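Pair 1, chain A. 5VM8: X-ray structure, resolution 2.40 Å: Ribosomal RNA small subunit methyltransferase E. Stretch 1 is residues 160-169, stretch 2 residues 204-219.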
# COMPACT_ATOMS: atom_id res chain seq x y z
N GLY A 160 10.03 2.56 -15.14
CA GLY A 160 10.14 3.97 -15.40
C GLY A 160 8.78 4.62 -15.53
O GLY A 160 7.75 3.97 -15.70
N TYR A 161 8.80 5.95 -15.43
CA TYR A 161 7.57 6.73 -15.51
C TYR A 161 6.84 6.50 -16.83
O TYR A 161 5.64 6.18 -16.85
CB TYR A 161 7.91 8.20 -15.32
CG TYR A 161 6.80 9.18 -15.56
CD1 TYR A 161 5.91 9.53 -14.54
CD2 TYR A 161 6.66 9.81 -16.80
CE1 TYR A 161 4.90 10.46 -14.75
CE2 TYR A 161 5.65 10.73 -17.03
CZ TYR A 161 4.78 11.06 -16.01
OH TYR A 161 3.79 11.98 -16.23
N ARG A 162 7.56 6.62 -17.95
CA ARG A 162 6.93 6.53 -19.26
C ARG A 162 6.24 5.18 -19.46
O ARG A 162 5.08 5.13 -19.88
CB ARG A 162 7.98 6.77 -20.36
N GLU A 163 6.91 4.09 -19.08
CA GLU A 163 6.33 2.76 -19.25
C GLU A 163 5.07 2.60 -18.41
O GLU A 163 4.12 1.94 -18.83
CB GLU A 163 7.35 1.68 -18.90
CG GLU A 163 6.82 0.27 -19.11
CD GLU A 163 7.73 -0.80 -18.52
OE1 GLU A 163 8.89 -0.48 -18.20
OE2 GLU A 163 7.27 -1.96 -18.37
N ALA A 164 5.05 3.19 -17.20
CA ALA A 164 3.90 3.08 -16.31
C ALA A 164 2.67 3.84 -16.79
O ALA A 164 1.57 3.58 -16.30
CB ALA A 164 4.26 3.57 -14.91
N LEU A 165 2.84 4.83 -17.68
CA LEU A 165 1.71 5.62 -18.17
C LEU A 165 0.73 4.76 -18.97
O LEU A 165 -0.49 4.94 -18.88
CB LEU A 165 2.21 6.79 -19.01
CG LEU A 165 2.82 7.94 -18.22
CD1 LEU A 165 3.03 9.14 -19.10
CD2 LEU A 165 1.93 8.29 -17.09
N ASP A 166 1.25 3.85 -19.78
CA ASP A 166 0.45 3.04 -20.68
C ASP A 166 -0.06 1.76 -20.03
O ASP A 166 -0.44 0.82 -20.74
CB ASP A 166 1.28 2.70 -21.93
CG ASP A 166 2.30 3.78 -22.26
OD1 ASP A 166 1.98 4.98 -22.10
OD2 ASP A 166 3.43 3.44 -22.69
N LYS A 167 -0.09 1.68 -18.69
CA LYS A 167 -0.36 0.41 -18.04
C LYS A 167 -1.85 0.14 -17.82
O LYS A 167 -2.35 -0.94 -18.17
CB LYS A 167 0.40 0.34 -16.71
N MET A 168 -2.58 1.09 -17.26
CA MET A 168 -3.96 0.85 -16.84
C MET A 168 -4.90 0.87 -18.05
O MET A 168 -4.55 1.40 -19.11
CB MET A 168 -4.39 1.87 -15.79
CG MET A 168 -4.58 3.30 -16.27
SD MET A 168 -3.10 4.06 -16.96
CE MET A 168 -1.88 3.82 -15.67
N PRO A 169 -6.09 0.28 -17.92
CA PRO A 169 -7.05 0.36 -19.02
C PRO A 169 -7.51 1.79 -19.23
O PRO A 169 -7.42 2.64 -18.34
CB PRO A 169 -8.21 -0.54 -18.56
CG PRO A 169 -7.64 -1.42 -17.50
CD PRO A 169 -6.57 -0.58 -16.83
N GLY A 204 9.72 17.00 -7.96
CA GLY A 204 8.54 17.28 -8.75
C GLY A 204 8.59 16.72 -10.16
O GLY A 204 9.49 15.97 -10.56
N TRP A 205 7.56 17.07 -10.93
CA TRP A 205 7.47 16.68 -12.33
C TRP A 205 8.24 17.63 -13.25
O TRP A 205 8.28 18.84 -13.02
CB TRP A 205 6.01 16.67 -12.78
CG TRP A 205 5.10 15.77 -12.01
CD1 TRP A 205 3.95 16.11 -11.36
CD2 TRP A 205 5.26 14.36 -11.84
NE1 TRP A 205 3.38 14.99 -10.80
CE2 TRP A 205 4.17 13.91 -11.07
CE3 TRP A 205 6.23 13.43 -12.26
CZ2 TRP A 205 4.00 12.56 -10.74
CZ3 TRP A 205 6.07 12.10 -11.90
CH2 TRP A 205 4.98 11.68 -11.13
N THR A 206 8.83 17.07 -14.32
CA THR A 206 9.31 17.96 -15.39
C THR A 206 8.16 18.36 -16.31
O THR A 206 7.12 17.69 -16.39
CB THR A 206 10.44 17.33 -16.25
OG1 THR A 206 9.94 16.24 -17.03
CG2 THR A 206 11.66 16.91 -15.44
N GLU A 207 8.39 19.45 -17.04
CA GLU A 207 7.40 19.97 -17.98
C GLU A 207 6.99 18.92 -19.00
O GLU A 207 5.80 18.75 -19.30
CB GLU A 207 7.99 21.21 -18.67
CG GLU A 207 7.05 22.03 -19.55
CD GLU A 207 7.82 23.00 -20.46
OE1 GLU A 207 9.06 22.92 -20.50
OE2 GLU A 207 7.18 23.84 -21.14
N GLN A 208 7.97 18.17 -19.53
CA GLN A 208 7.70 17.10 -20.48
C GLN A 208 6.95 15.95 -19.80
O GLN A 208 6.08 15.33 -20.42
CB GLN A 208 9.01 16.60 -21.12
N GLU A 209 7.28 15.66 -18.54
CA GLU A 209 6.57 14.59 -17.85
C GLU A 209 5.09 14.91 -17.70
O GLU A 209 4.25 14.02 -17.80
CB GLU A 209 7.21 14.32 -16.48
CG GLU A 209 8.53 13.54 -16.54
CD GLU A 209 9.18 13.35 -15.18
OE1 GLU A 209 9.16 14.29 -14.36
OE2 GLU A 209 9.67 12.23 -14.91
N GLU A 210 4.76 16.18 -17.48
CA GLU A 210 3.35 16.57 -17.39
C GLU A 210 2.66 16.41 -18.74
O GLU A 210 1.53 15.90 -18.80
CB GLU A 210 3.24 18.01 -16.90
CG GLU A 210 3.72 18.18 -15.47
CD GLU A 210 3.58 19.61 -14.98
OE1 GLU A 210 3.04 19.81 -13.88
OE2 GLU A 210 4.04 20.54 -15.70
N GLN A 211 3.32 16.85 -19.82
CA GLN A 211 2.78 16.66 -21.15
C GLN A 211 2.50 15.20 -21.44
O GLN A 211 1.44 14.85 -21.98
CB GLN A 211 3.73 17.23 -22.20
CG GLN A 211 3.38 18.63 -22.63
CD GLN A 211 2.08 18.71 -23.39
OE1 GLN A 211 1.39 19.72 -23.33
NE2 GLN A 211 1.74 17.65 -24.13
N GLN A 212 3.43 14.32 -21.09
CA GLN A 212 3.21 12.90 -21.37
C GLN A 212 1.97 12.40 -20.65
O GLN A 212 1.14 11.70 -21.24
CB GLN A 212 4.45 12.09 -21.00
CG GLN A 212 5.54 12.14 -22.09
CD GLN A 212 6.97 11.93 -21.57
OE1 GLN A 212 7.19 11.25 -20.57
NE2 GLN A 212 7.95 12.51 -22.28
N ALA A 213 1.80 12.80 -19.38
CA ALA A 213 0.63 12.41 -18.61
C ALA A 213 -0.64 12.99 -19.22
O ALA A 213 -1.62 12.27 -19.41
CB ALA A 213 0.79 12.85 -17.15
N PHE A 214 -0.60 14.26 -19.62
CA PHE A 214 -1.75 14.87 -20.29
C PHE A 214 -2.11 14.10 -21.56
O PHE A 214 -3.28 13.82 -21.83
CB PHE A 214 -1.42 16.34 -20.58
CG PHE A 214 -2.54 17.11 -21.27
CD1 PHE A 214 -2.80 16.95 -22.61
CD2 PHE A 214 -3.30 18.03 -20.55
CE1 PHE A 214 -3.82 17.66 -23.22
CE2 PHE A 214 -4.31 18.75 -21.16
CZ PHE A 214 -4.57 18.56 -22.49
N GLU A 215 -1.10 13.76 -22.38
CA GLU A 215 -1.35 12.97 -23.58
C GLU A 215 -1.80 11.54 -23.27
O GLU A 215 -2.54 10.94 -24.05
CB GLU A 215 -0.10 12.96 -24.46
CG GLU A 215 0.20 14.31 -25.09
CD GLU A 215 1.59 14.37 -25.66
OE1 GLU A 215 2.31 13.36 -25.54
OE2 GLU A 215 1.96 15.42 -26.24
N ALA A 216 -1.34 10.95 -22.16
CA ALA A 216 -1.84 9.64 -21.76
C ALA A 216 -3.25 9.68 -21.17
O ALA A 216 -3.73 8.66 -20.68
CB ALA A 216 -0.89 8.99 -20.74
N GLY A 217 -3.90 10.84 -21.18
CA GLY A 217 -5.25 10.95 -20.67
C GLY A 217 -5.38 11.23 -19.19
O GLY A 217 -6.47 11.08 -18.64
N PHE A 218 -4.30 11.66 -18.53
CA PHE A 218 -4.34 11.95 -17.11
C PHE A 218 -4.90 13.34 -16.86
O PHE A 218 -4.55 14.30 -17.55
CB PHE A 218 -2.95 11.86 -16.50
CG PHE A 218 -2.55 10.47 -16.16
CD1 PHE A 218 -2.06 9.61 -17.16
CD2 PHE A 218 -2.63 10.02 -14.85
CE1 PHE A 218 -1.68 8.32 -16.86
CE2 PHE A 218 -2.25 8.73 -14.53
CZ PHE A 218 -1.76 7.88 -15.53
N GLN A 219 -5.78 13.44 -15.85
CA GLN A 219 -6.32 14.72 -15.42
C GLN A 219 -5.52 15.23 -14.23
O GLN A 219 -5.29 14.48 -13.27
CB GLN A 219 -7.80 14.63 -15.06
CG GLN A 219 -8.36 15.90 -14.37
CD GLN A 219 -8.33 17.17 -15.26
OE1 GLN A 219 -9.01 17.25 -16.28
NE2 GLN A 219 -7.55 18.16 -14.84

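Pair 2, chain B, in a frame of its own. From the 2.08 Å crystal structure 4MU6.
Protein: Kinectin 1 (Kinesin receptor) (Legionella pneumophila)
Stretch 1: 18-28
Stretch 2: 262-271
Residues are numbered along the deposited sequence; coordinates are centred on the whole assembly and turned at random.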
# COMPACT_ATOMS: atom_id res chain seq x y z
N ILE B 18 -39.74 8.55 -0.76
CA ILE B 18 -41.04 9.12 -0.42
C ILE B 18 -42.16 8.25 -0.97
O ILE B 18 -43.12 7.95 -0.26
CB ILE B 18 -41.20 10.53 -0.98
CG1 ILE B 18 -40.30 11.49 -0.21
CG2 ILE B 18 -42.68 10.99 -0.90
CD1 ILE B 18 -40.13 12.80 -0.92
N LYS B 19 -42.03 7.85 -2.23
CA LYS B 19 -43.04 7.00 -2.85
C LYS B 19 -43.22 5.69 -2.09
O LYS B 19 -44.34 5.23 -1.87
CB LYS B 19 -42.69 6.74 -4.32
CG LYS B 19 -42.93 7.93 -5.25
CD LYS B 19 -42.63 7.54 -6.68
CE LYS B 19 -43.00 8.65 -7.65
NZ LYS B 19 -43.39 8.08 -8.97
N GLN B 20 -42.10 5.09 -1.67
CA GLN B 20 -42.15 3.83 -0.94
C GLN B 20 -42.91 4.00 0.38
O GLN B 20 -43.70 3.15 0.78
CB GLN B 20 -40.74 3.29 -0.70
CG GLN B 20 -40.70 2.04 0.16
CD GLN B 20 -41.55 0.92 -0.42
OE1 GLN B 20 -41.65 0.78 -1.64
NE2 GLN B 20 -42.17 0.14 0.45
N PHE B 21 -42.66 5.13 1.04
CA PHE B 21 -43.34 5.45 2.29
C PHE B 21 -44.84 5.64 2.05
O PHE B 21 -45.67 5.12 2.80
CB PHE B 21 -42.72 6.73 2.86
CG PHE B 21 -43.35 7.21 4.14
CD1 PHE B 21 -44.43 8.09 4.12
CD2 PHE B 21 -42.84 6.82 5.36
CE1 PHE B 21 -44.99 8.55 5.29
CE2 PHE B 21 -43.40 7.28 6.54
CZ PHE B 21 -44.48 8.14 6.51
N LEU B 22 -45.19 6.39 1.00
CA LEU B 22 -46.59 6.65 0.69
C LEU B 22 -47.30 5.44 0.07
O LEU B 22 -48.50 5.50 -0.21
CB LEU B 22 -46.73 7.91 -0.18
CG LEU B 22 -46.38 9.22 0.54
CD1 LEU B 22 -46.29 10.42 -0.41
CD2 LEU B 22 -47.37 9.50 1.67
N ALA B 23 -46.58 4.35 -0.15
CA ALA B 23 -47.20 3.10 -0.59
C ALA B 23 -48.03 2.53 0.55
O ALA B 23 -48.89 1.69 0.34
CB ALA B 23 -46.16 2.10 -1.03
N ASP B 24 -47.75 3.00 1.76
CA ASP B 24 -48.51 2.64 2.95
C ASP B 24 -49.96 3.15 2.85
O ASP B 24 -50.22 4.35 2.87
CB ASP B 24 -47.82 3.22 4.19
CG ASP B 24 -48.29 2.60 5.48
OD1 ASP B 24 -49.49 2.25 5.59
OD2 ASP B 24 -47.46 2.48 6.40
N GLU B 25 -50.91 2.23 2.76
CA GLU B 25 -52.30 2.60 2.58
C GLU B 25 -53.01 2.79 3.92
O GLU B 25 -54.22 2.98 3.98
CB GLU B 25 -53.00 1.56 1.71
CG GLU B 25 -52.25 1.31 0.40
CD GLU B 25 -53.07 0.55 -0.63
OE1 GLU B 25 -54.31 0.59 -0.54
OE2 GLU B 25 -52.46 -0.07 -1.53
N GLU B 26 -52.23 2.78 5.00
CA GLU B 26 -52.79 2.77 6.35
C GLU B 26 -52.38 3.99 7.17
O GLU B 26 -52.59 4.03 8.38
CB GLU B 26 -52.34 1.49 7.08
CG GLU B 26 -52.49 0.22 6.25
CD GLU B 26 -51.48 -0.86 6.62
OE1 GLU B 26 -50.51 -0.57 7.36
OE2 GLU B 26 -51.67 -2.01 6.16
N LEU B 27 -51.78 4.98 6.51
CA LEU B 27 -51.38 6.20 7.20
C LEU B 27 -52.61 6.90 7.79
O LEU B 27 -53.72 6.77 7.26
CB LEU B 27 -50.61 7.11 6.24
CG LEU B 27 -49.34 6.46 5.69
CD1 LEU B 27 -48.76 7.27 4.50
CD2 LEU B 27 -48.30 6.29 6.80
N SER B 28 -52.43 7.62 8.90
CA SER B 28 -53.56 8.18 9.63
C SER B 28 -53.66 9.70 9.48
O SER B 28 -52.65 10.36 9.21
CB SER B 28 -53.44 7.84 11.11
OG SER B 28 -52.33 8.50 11.68
N LEU B 262 -40.66 17.88 -1.32
CA LEU B 262 -40.97 16.75 -2.19
C LEU B 262 -42.10 15.92 -1.59
O LEU B 262 -42.99 15.45 -2.30
CB LEU B 262 -39.73 15.87 -2.40
CG LEU B 262 -38.69 16.30 -3.44
CD1 LEU B 262 -37.62 15.22 -3.62
CD2 LEU B 262 -39.37 16.60 -4.77
N PHE B 263 -42.05 15.74 -0.28
CA PHE B 263 -43.06 14.96 0.40
C PHE B 263 -44.45 15.59 0.26
O PHE B 263 -45.45 14.90 0.07
CB PHE B 263 -42.72 14.83 1.88
CG PHE B 263 -43.79 14.15 2.70
CD1 PHE B 263 -43.89 12.77 2.72
CD2 PHE B 263 -44.68 14.90 3.46
CE1 PHE B 263 -44.87 12.13 3.48
CE2 PHE B 263 -45.66 14.27 4.21
CZ PHE B 263 -45.75 12.89 4.23
N LEU B 264 -44.49 16.91 0.36
CA LEU B 264 -45.74 17.65 0.23
C LEU B 264 -46.34 17.43 -1.16
O LEU B 264 -47.54 17.15 -1.29
CB LEU B 264 -45.50 19.13 0.54
CG LEU B 264 -46.58 19.78 1.41
CD1 LEU B 264 -46.66 19.12 2.79
CD2 LEU B 264 -46.35 21.29 1.54
N GLU B 265 -45.51 17.52 -2.19
CA GLU B 265 -45.92 17.24 -3.58
C GLU B 265 -46.48 15.83 -3.74
O GLU B 265 -47.54 15.62 -4.36
CB GLU B 265 -44.74 17.40 -4.54
CG GLU B 265 -44.28 18.83 -4.78
CD GLU B 265 -45.21 19.60 -5.70
OE1 GLU B 265 -46.00 18.96 -6.42
OE2 GLU B 265 -45.16 20.86 -5.69
N GLU B 266 -45.77 14.85 -3.20
CA GLU B 266 -46.18 13.47 -3.39
C GLU B 266 -47.40 13.14 -2.56
O GLU B 266 -48.15 12.24 -2.90
CB GLU B 266 -45.04 12.51 -3.06
CG GLU B 266 -43.97 12.47 -4.13
CD GLU B 266 -44.50 11.97 -5.46
OE1 GLU B 266 -45.41 11.11 -5.44
OE2 GLU B 266 -44.02 12.45 -6.51
N LEU B 267 -47.59 13.87 -1.47
CA LEU B 267 -48.67 13.57 -0.55
C LEU B 267 -49.97 13.99 -1.20
O LEU B 267 -51.00 13.31 -1.06
CB LEU B 267 -48.48 14.33 0.76
CG LEU B 267 -49.64 14.22 1.74
CD1 LEU B 267 -49.79 12.76 2.18
CD2 LEU B 267 -49.43 15.13 2.93
N GLN B 268 -49.90 15.12 -1.90
CA GLN B 268 -51.03 15.63 -2.65
C GLN B 268 -51.49 14.55 -3.64
O GLN B 268 -52.69 14.23 -3.70
CB GLN B 268 -50.65 16.94 -3.37
CG GLN B 268 -51.80 17.68 -4.03
CD GLN B 268 -52.69 18.43 -3.03
OE1 GLN B 268 -53.54 17.84 -2.37
NE2 GLN B 268 -52.49 19.75 -2.94
N LYS B 269 -50.54 13.96 -4.36
CA LYS B 269 -50.86 12.89 -5.31
C LYS B 269 -51.51 11.71 -4.61
O LYS B 269 -52.53 11.21 -5.06
CB LYS B 269 -49.61 12.43 -6.07
CG LYS B 269 -49.02 13.51 -6.97
CD LYS B 269 -47.56 13.26 -7.29
CE LYS B 269 -47.37 12.12 -8.28
NZ LYS B 269 -45.91 11.83 -8.55
N TYR B 270 -50.90 11.27 -3.52
CA TYR B 270 -51.43 10.21 -2.67
C TYR B 270 -52.86 10.51 -2.23
O TYR B 270 -53.71 9.61 -2.17
CB TYR B 270 -50.53 10.08 -1.46
CG TYR B 270 -50.99 9.15 -0.36
CD1 TYR B 270 -50.65 7.81 -0.38
CD2 TYR B 270 -51.71 9.63 0.73
CE1 TYR B 270 -51.03 6.96 0.64
CE2 TYR B 270 -52.11 8.78 1.76
CZ TYR B 270 -51.75 7.44 1.70
OH TYR B 270 -52.12 6.58 2.71
N LEU B 271 -53.13 11.78 -1.91
CA LEU B 271 -54.44 12.19 -1.44
C LEU B 271 -55.48 12.24 -2.56
O LEU B 271 -56.68 12.41 -2.30
CB LEU B 271 -54.36 13.53 -0.72
CG LEU B 271 -53.65 13.54 0.64
CD1 LEU B 271 -53.79 14.92 1.27
CD2 LEU B 271 -54.23 12.48 1.57
O HOH W 1 -54.36 6.05 4.72

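The sharpest difference lies where A:Ala216 of pair 1 falls on B:Tyr270 of pair 2, their CA atoms 0.4 Å apart after superposition. Both CA-to-CB bonds point toward the other stretch, but alanine ends at once: A:Ala216 CB meets A:Leu165 CB at 4.2 Å. The tyrosine carries a ring across the gap, and its hydroxyl donates a hydrogen bond to the loop, B:Tyr270 OH to B:Asp24 O, 2.9 Å. A water donates to B:Tyr270 OH and to B:Leu27 O, tying the loop down further.

Pair 1 also spends a tyrosine hydroxyl on a backbone carbonyl, but from the other side of the contact. A:Tyr161, in stretch 1 and without a counterpart in the superposition, donates from OH to A:Glu209 O at 2.6 Å. That carbonyl also accepts from A:Ala213 N within the helix, so the phenol uses an acceptor already engaged. In each pair a tyrosine suits its buried place because its ring fills space while its hydroxyl finds a polar partner.

The shared frame is a helical segment that gives way to a loop, packed beside a second helix; in pair 1 the first segment is a brief, weakly bonded turn, in pair 2 the end of a helix that begins earlier in the chain. The 14 central residues superpose at 0.9 Å. The axes approach to 10.5 Å in pair 1 and 10.2 Å in pair 2, running in the same general direction at angles of 11° and 38°.

At the centre the solution is the same. The CA atoms of A:Leu165 and B:Leu22 fall 0.2 Å apart and their side-chain centres 0.8 Å apart, both in the m,t rotamer, which extends a branched apolar end to the opposing helix. A:Leu165 CD1 lies 3.8 Å from A:Gln212 CB; B:Leu22 CD1 lies 3.6 Å from B:Glu266 CB, at the matching position. These long polar residues can offer aliphatic carbon to leucine; in pair 2, B:Glu266 OE2 also forms a salt bridge with B:Lys269 NZ at 2.8 Å.

The surroundings of the leucines differ. B:Leu22 is a knob among B:Phe263, B:Glu266, B:Leu267 and B:Tyr270, with CD2 over the tyrosine face, 4.3 Å from the ring centroid. Where pair 2 has B:Leu267, pair 1 has the smaller A:Ala213, whose CB lies 3.3 Å from A:Tyr161 OH. An aromatic ring also meets A:Leu165, but from beyond the helix: A:Phe218 CE1 is 3.6 Å from A:Leu165 CD2. The chain reaches it through A:Gly217, whose positive phi completes a Schellman motif and suits glycine; the matching B:Leu271 has negative phi, and its helix continues.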